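Local coordinates for protein aldehyde reductase YahK (PDB 1UUF) that reduces a broad range of aldehydes to the corresponding alcohols, strongly preferring NADPH to NADH as electron donor and binding two zinc ions per subunit, at residues G199-G204 / I261-A266; V221-T226 / D240-S245. One frame throughout, in Å; residues are numbered along the deposited sequence.

Contact 1. Residues G199-G204 / I261-A266; sequences GVVGIG and ILNTVA
Val201 and Thr264 meet through a carbonyl oxygen that receives two hydrogen bonds from a single residue. Thr264 N reaches Val201 O at 2.9 Å and lies in the carbonyl plane, while Thr264 OG1 donates to the same Val201 O at 2.7 Å. The hydroxyl can do so because OG1 sits between the backbone N and the carbonyl carbon (chi1 73°), turned to the strand across. It is an acceptor too: a water donates to Thr264 OG1 at 2.8 Å and accepts from Gly204 N, tying the loop after one strand to the loop after the other. Behind this junction the parallel ladder is regular, with Leu262 N bonded to Gly199 O at 2.7 Å and nearly straight (172°), and Val201 N bonded to Leu262 O. Residues 199-204 lead from the first strand of a Rossmann fold into its turn, and Gly202 and Gly204 fit the GxGxxG pattern of dinucleotide-binding domains. At Gly202 any CB would collide with Thr264 OG1. The branches of Val201 divide the work: CG2 meets Ile261 CG2 at 3.8 Å on the face these two share with Asn263, and CG1, anti to the backbone N, touches CG2 of Val265, in the loop beyond the strand, at 3.7 Å. Asn263 CG comes within 3.7 Å of Val201 CB, and the same side chain also packs on Leu271, Met284 and Leu286. An alanine in place of Asn263 keeps CB but loses the amide group lying against Val201 CB, and would probably leave a gap beside that valine.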
ATOM      1  N   GLY A 199      12.871  -0.402   8.898  1.00  9.82           N
ATOM      2  CA  GLY A 199      12.851   0.821   9.668  1.00 10.02           C
ATOM      3  C   GLY A 199      11.710   0.801  10.660  1.00 10.67           C
ATOM      4  O   GLY A 199      10.660   0.204  10.412  1.00 10.81           O
ATOM      5  N   VAL A 200      11.928   1.425  11.808  1.00  9.96           N
ATOM      6  CA  VAL A 200      10.896   1.516  12.828  1.00 10.21           C
ATOM      7  C   VAL A 200      10.827   2.988  13.188  1.00 11.11           C
ATOM      8  O   VAL A 200      11.812   3.566  13.652  1.00 10.65           O
ATOM      9  CB  VAL A 200      11.238   0.690  14.079  1.00 10.41           C
ATOM     10  CG1 VAL A 200      10.184   0.929  15.160  1.00  9.39           C
ATOM     11  CG2 VAL A 200      11.283  -0.796  13.724  1.00  9.01           C
ATOM     12  N   VAL A 201       9.668   3.598  12.954  1.00  9.36           N
ATOM     13  CA  VAL A 201       9.488   5.012  13.240  1.00 10.37           C
ATOM     14  C   VAL A 201       8.781   5.181  14.575  1.00 11.00           C
ATOM     15  O   VAL A 201       7.696   4.642  14.781  1.00 11.83           O
ATOM     16  CB  VAL A 201       8.649   5.707  12.146  1.00 11.21           C
ATOM     17  CG1 VAL A 201       8.630   7.208  12.387  1.00 12.12           C
ATOM     18  CG2 VAL A 201       9.220   5.395  10.773  1.00 10.88           C
ATOM     19  N   GLY A 202       9.406   5.929  15.481  1.00 12.18           N
ATOM     20  CA  GLY A 202       8.812   6.154  16.786  1.00 13.88           C
ATOM     21  C   GLY A 202       9.484   5.319  17.857  1.00 15.58           C
ATOM     22  O   GLY A 202       9.741   4.132  17.656  1.00 14.76           O
ATOM     23  N   ILE A 203       9.772   5.938  18.998  1.00 17.21           N
ATOM     24  CA  ILE A 203      10.426   5.236  20.098  1.00 18.65           C
ATOM     25  C   ILE A 203       9.556   5.265  21.355  1.00 19.67           C
ATOM     26  O   ILE A 203      10.024   5.617  22.442  1.00 20.62           O
ATOM     27  CB  ILE A 203      11.799   5.870  20.428  1.00 20.43           C
ATOM     28  CG1 ILE A 203      12.548   6.223  19.140  1.00 22.03           C
ATOM     29  CG2 ILE A 203      12.639   4.896  21.251  1.00 21.18           C
ATOM     30  CD1 ILE A 203      12.940   5.031  18.288  1.00 24.09           C
ATOM     31  N   GLY A 204       8.288   4.902  21.197  1.00 17.40           N
ATOM     32  CA  GLY A 204       7.371   4.874  22.322  1.00 16.30           C
ATOM     33  C   GLY A 204       7.027   3.440  22.680  1.00 15.05           C
ATOM     34  O   GLY A 204       7.830   2.542  22.453  1.00 14.90           O
ATOM     35  N   ILE A 261       9.113  -0.512   6.245  1.00  8.65           N
ATOM     36  CA  ILE A 261       9.176   0.492   7.293  1.00  9.09           C
ATOM     37  C   ILE A 261       7.915   0.390   8.134  1.00  9.49           C
ATOM     38  O   ILE A 261       6.805   0.482   7.618  1.00  9.85           O
ATOM     39  CB  ILE A 261       9.278   1.924   6.730  1.00 10.67           C
ATOM     40  CG1 ILE A 261      10.640   2.119   6.056  1.00  8.53           C
ATOM     41  CG2 ILE A 261       9.133   2.939   7.865  1.00 10.64           C
ATOM     42  CD1 ILE A 261      10.833   3.489   5.445  1.00  9.60           C
ATOM     43  N   LEU A 262       8.102   0.191   9.434  1.00  8.38           N
ATOM     44  CA  LEU A 262       6.984   0.091  10.364  1.00  9.65           C
ATOM     45  C   LEU A 262       6.864   1.438  11.074  1.00 10.28           C
ATOM     46  O   LEU A 262       7.730   1.807  11.862  1.00 10.25           O
ATOM     47  CB  LEU A 262       7.257  -1.019  11.385  1.00  9.16           C
ATOM     48  CG  LEU A 262       6.163  -1.251  12.428  1.00 11.30           C
ATOM     49  CD1 LEU A 262       4.889  -1.727  11.741  1.00 12.45           C
ATOM     50  CD2 LEU A 262       6.647  -2.275  13.439  1.00 11.91           C
ATOM     51  N   ASN A 263       5.801   2.182  10.780  1.00  9.26           N
ATOM     52  CA  ASN A 263       5.612   3.493  11.398  1.00  8.93           C
ATOM     53  C   ASN A 263       4.636   3.376  12.567  1.00 11.07           C
ATOM     54  O   ASN A 263       3.455   3.099  12.367  1.00 10.50           O
ATOM     55  CB  ASN A 263       5.105   4.483  10.343  1.00  9.35           C
ATOM     56  CG  ASN A 263       5.208   5.927  10.799  1.00 10.80           C
ATOM     57  OD1 ASN A 263       5.501   6.826  10.002  1.00 16.20           O
ATOM     58  ND2 ASN A 263       4.961   6.159  12.076  1.00 11.51           N
ATOM     59  N   THR A 264       5.137   3.588  13.785  1.00 11.60           N
ATOM     60  CA  THR A 264       4.321   3.468  14.993  1.00 12.95           C
ATOM     61  C   THR A 264       3.874   4.788  15.614  1.00 15.38           C
ATOM     62  O   THR A 264       3.189   4.789  16.640  1.00 15.65           O
ATOM     63  CB  THR A 264       5.066   2.682  16.096  1.00 12.62           C
ATOM     64  OG1 THR A 264       6.116   3.496  16.639  1.00 11.56           O
ATOM     65  CG2 THR A 264       5.663   1.402  15.531  1.00 13.09           C
ATOM     66  N   VAL A 265       4.261   5.906  15.011  1.00 15.57           N
ATOM     67  CA  VAL A 265       3.888   7.214  15.545  1.00 18.96           C
ATOM     68  C   VAL A 265       2.377   7.439  15.464  1.00 20.82           C
ATOM     69  O   VAL A 265       1.748   7.140  14.451  1.00 19.98           O
ATOM     70  CB  VAL A 265       4.614   8.353  14.789  1.00 19.58           C
ATOM     71  CG1 VAL A 265       4.214   9.707  15.363  1.00 21.52           C
ATOM     72  CG2 VAL A 265       6.115   8.164  14.897  1.00 20.25           C
ATOM     73  N   ALA A 266       1.808   7.971  16.544  1.00 23.16           N
ATOM     74  CA  ALA A 266       0.376   8.239  16.620  1.00 26.58           C
ATOM     75  C   ALA A 266      -0.071   9.194  15.519  1.00 28.65           C
ATOM     76  O   ALA A 266      -0.999   8.897  14.765  1.00 31.39           O
ATOM     77  CB  ALA A 266       0.031   8.819  17.987  1.00 27.54           C
TER
HETATM   78  O   HOH W   1       6.102   4.348  19.275  1.00 15.36           O

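Contact 2. Residues V221-T226 / D240-S245; sequences VVAFTT and DEVVNS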
ATOM      1  N   VAL A 221      18.055  -3.232  11.570  1.00 10.60           N
ATOM      2  CA  VAL A 221      17.077  -2.251  12.023  1.00 11.53           C
ATOM      3  C   VAL A 221      17.540  -0.806  12.145  1.00 11.89           C
ATOM      4  O   VAL A 221      18.558  -0.521  12.767  1.00 12.94           O
ATOM      5  CB  VAL A 221      16.511  -2.682  13.392  1.00 12.38           C
ATOM      6  CG1 VAL A 221      15.423  -1.715  13.847  1.00 13.79           C
ATOM      7  CG2 VAL A 221      15.971  -4.098  13.299  1.00 13.41           C
ATOM      8  N   VAL A 222      16.772   0.097  11.544  1.00 10.56           N
ATOM      9  CA  VAL A 222      17.059   1.523  11.617  1.00 11.67           C
ATOM     10  C   VAL A 222      15.886   2.172  12.342  1.00 11.96           C
ATOM     11  O   VAL A 222      14.741   2.068  11.897  1.00 11.58           O
ATOM     12  CB  VAL A 222      17.185   2.164  10.222  1.00 11.69           C
ATOM     13  CG1 VAL A 222      17.487   3.654  10.369  1.00 13.09           C
ATOM     14  CG2 VAL A 222      18.290   1.478   9.431  1.00 12.92           C
ATOM     15  N   ALA A 223      16.166   2.815  13.472  1.00  9.67           N
ATOM     16  CA  ALA A 223      15.123   3.481  14.233  1.00  9.47           C
ATOM     17  C   ALA A 223      15.106   4.954  13.872  1.00 10.19           C
ATOM     18  O   ALA A 223      16.158   5.560  13.685  1.00 10.51           O
ATOM     19  CB  ALA A 223      15.370   3.319  15.728  1.00 10.30           C
ATOM     20  N   PHE A 224      13.907   5.523  13.775  1.00 10.57           N
ATOM     21  CA  PHE A 224      13.747   6.932  13.446  1.00 10.32           C
ATOM     22  C   PHE A 224      13.110   7.685  14.608  1.00 12.33           C
ATOM     23  O   PHE A 224      12.087   7.262  15.151  1.00 12.13           O
ATOM     24  CB  PHE A 224      12.860   7.107  12.207  1.00 10.00           C
ATOM     25  CG  PHE A 224      13.450   6.546  10.949  1.00  9.91           C
ATOM     26  CD1 PHE A 224      13.365   5.187  10.666  1.00 10.64           C
ATOM     27  CD2 PHE A 224      14.093   7.380  10.044  1.00 10.71           C
ATOM     28  CE1 PHE A 224      13.915   4.667   9.493  1.00 10.70           C
ATOM     29  CE2 PHE A 224      14.647   6.871   8.867  1.00 10.74           C
ATOM     30  CZ  PHE A 224      14.557   5.512   8.593  1.00 12.15           C
ATOM     31  N   THR A 225      13.714   8.808  14.979  1.00 11.42           N
ATOM     32  CA  THR A 225      13.194   9.634  16.062  1.00 16.05           C
ATOM     33  C   THR A 225      13.155  11.074  15.568  1.00 15.57           C
ATOM     34  O   THR A 225      13.798  11.403  14.579  1.00 15.83           O
ATOM     35  CB  THR A 225      14.100   9.574  17.300  1.00 18.72           C
ATOM     36  OG1 THR A 225      13.497  10.313  18.368  1.00 23.55           O
ATOM     37  CG2 THR A 225      15.463  10.176  16.983  1.00 19.33           C
ATOM     38  N   THR A 226      12.402  11.928  16.253  1.00 19.16           N
ATOM     39  CA  THR A 226      12.307  13.331  15.864  1.00 21.24           C
ATOM     40  C   THR A 226      13.142  14.225  16.777  1.00 24.32           C
ATOM     41  O   THR A 226      13.142  15.448  16.628  1.00 24.60           O
ATOM     42  CB  THR A 226      10.845  13.824  15.891  1.00 23.16           C
ATOM     43  OG1 THR A 226      10.268  13.543  17.170  1.00 22.72           O
ATOM     44  CG2 THR A 226      10.031  13.134  14.808  1.00 22.95           C
ATOM     45  N   ASP A 240      20.294  -0.986  14.950  1.00 14.53           N
ATOM     46  CA  ASP A 240      21.653  -1.023  14.420  1.00 16.12           C
ATOM     47  C   ASP A 240      22.075   0.380  14.019  1.00 15.88           C
ATOM     48  O   ASP A 240      23.259   0.723  14.063  1.00 15.43           O
ATOM     49  CB  ASP A 240      21.727  -1.952  13.210  1.00 17.43           C
ATOM     50  CG  ASP A 240      21.416  -3.386  13.565  1.00 21.42           C
ATOM     51  OD1 ASP A 240      22.153  -3.962  14.393  1.00 21.91           O
ATOM     52  OD2 ASP A 240      20.435  -3.936  13.025  1.00 21.06           O
ATOM     53  N   GLU A 241      21.095   1.182  13.616  1.00 13.62           N
ATOM     54  CA  GLU A 241      21.331   2.564  13.212  1.00 14.63           C
ATOM     55  C   GLU A 241      20.166   3.411  13.699  1.00 13.98           C
ATOM     56  O   GLU A 241      19.059   2.906  13.885  1.00 10.84           O
ATOM     57  CB  GLU A 241      21.413   2.689  11.689  1.00 16.42           C
ATOM     58  CG  GLU A 241      22.618   2.031  11.036  1.00 20.17           C
ATOM     59  CD  GLU A 241      22.637   2.247   9.532  1.00 23.11           C
ATOM     60  OE1 GLU A 241      21.892   1.551   8.807  1.00 23.01           O
ATOM     61  OE2 GLU A 241      23.389   3.128   9.072  1.00 24.57           O
ATOM     62  N   VAL A 242      20.422   4.697  13.904  1.00 13.03           N
ATOM     63  CA  VAL A 242      19.384   5.614  14.342  1.00 13.09           C
ATOM     64  C   VAL A 242      19.432   6.863  13.479  1.00 14.54           C
ATOM     65  O   VAL A 242      20.509   7.365  13.140  1.00 15.02           O
ATOM     66  CB  VAL A 242      19.557   6.014  15.825  1.00 12.66           C
ATOM     67  CG1 VAL A 242      18.462   6.984  16.228  1.00 14.31           C
ATOM     68  CG2 VAL A 242      19.497   4.776  16.704  1.00 14.16           C
ATOM     69  N   VAL A 243      18.256   7.348  13.106  1.00 12.66           N
ATOM     70  CA  VAL A 243      18.152   8.539  12.282  1.00 13.67           C
ATOM     71  C   VAL A 243      17.197   9.552  12.896  1.00 14.23           C
ATOM     72  O   VAL A 243      16.117   9.196  13.365  1.00 14.31           O
ATOM     73  CB  VAL A 243      17.644   8.186  10.865  1.00 14.11           C
ATOM     74  CG1 VAL A 243      17.373   9.460  10.067  1.00 15.53           C
ATOM     75  CG2 VAL A 243      18.669   7.326  10.145  1.00 15.94           C
ATOM     76  N   ASN A 244      17.613  10.815  12.924  1.00 13.77           N
ATOM     77  CA  ASN A 244      16.748  11.875  13.425  1.00 15.07           C
ATOM     78  C   ASN A 244      16.033  12.305  12.154  1.00 15.66           C
ATOM     79  O   ASN A 244      16.637  12.928  11.281  1.00 17.18           O
ATOM     80  CB  ASN A 244      17.559  13.049  13.971  1.00 16.34           C
ATOM     81  CG  ASN A 244      16.675  14.143  14.539  1.00 17.16           C
ATOM     82  OD1 ASN A 244      15.622  14.456  13.980  1.00 17.93           O
ATOM     83  ND2 ASN A 244      17.101  14.734  15.649  1.00 19.31           N
ATOM     84  N   SER A 245      14.754  11.963  12.042  1.00 15.79           N
ATOM     85  CA  SER A 245      13.993  12.277  10.841  1.00 15.30           C
ATOM     86  C   SER A 245      13.886  13.763  10.512  1.00 17.26           C
ATOM     87  O   SER A 245      13.428  14.124   9.426  1.00 19.47           O
ATOM     88  CB  SER A 245      12.594  11.658  10.928  1.00 15.20           C
ATOM     89  OG  SER A 245      11.888  12.118  12.063  1.00 16.97           O
TER
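Val221 O is gripped by two successive amides, Asp240 N at 2.8 Å and Glu241 N at 3.2 Å; Glu241 N lies in the carbonyl plane, and Asp240 N is tilted 17° from it. The aspartate answers with its side chain, CG beside its own backbone N (chi1 -64°), and Asp240 OD2 accepts from Val221 N at 2.9 Å through its anti lone pair. Parallel rungs follow, among them Val243 N to Ala223 O at 2.8 Å, nearly along the C=O axis, and Ser245 N to Thr225 O, also 2.8 Å. The two strands and helix 231-237 form a beta-alpha-beta unit; that helix covers the face of Ala223 and Val242 through Ala234. On the other face the side chains of Phe224 and Val243 run alongside each other in the same direction, with Phe224 CD2 3.7 Å from Val243 CB. Val243 CG2 also touches Val222 CG1 at 3.9 Å. Met251 packs against both Phe224 and Val243, and Phe274 meets the Phe224 ring edge-to-face. Asn244 directs its polar end outside the pair, OD1 to Arg246 N and ND2 to Glu228. Directional main-chain bonds therefore fix the register, with a carboxylate satisfying the amide at the start of the pair, while contacts without directional bonds fill the face of Phe224 and Val243.

Overall arrangement
Both contacts are parallel pairings in one six-stranded Rossmann sheet, and strands 197-201 and 220-225 are neighbours within it, so the contacts join directly: Val200 N and O probably bond to Val222 O and Phe224 N. The centre of contact 1 lies about 13 Å from the centre of the chain, that of contact 2 about 21 Å, and contact 1 pairs two inner strands. Contact 2 joins 220-225 to 241-244, an outermost strand of this chain's sheet; it too is largely buried, but its ends are more open. Their polar extras differ as well: a threonine hydroxyl and a water where contact 1 enters the glycine turn, a carboxylate where contact 2 begins.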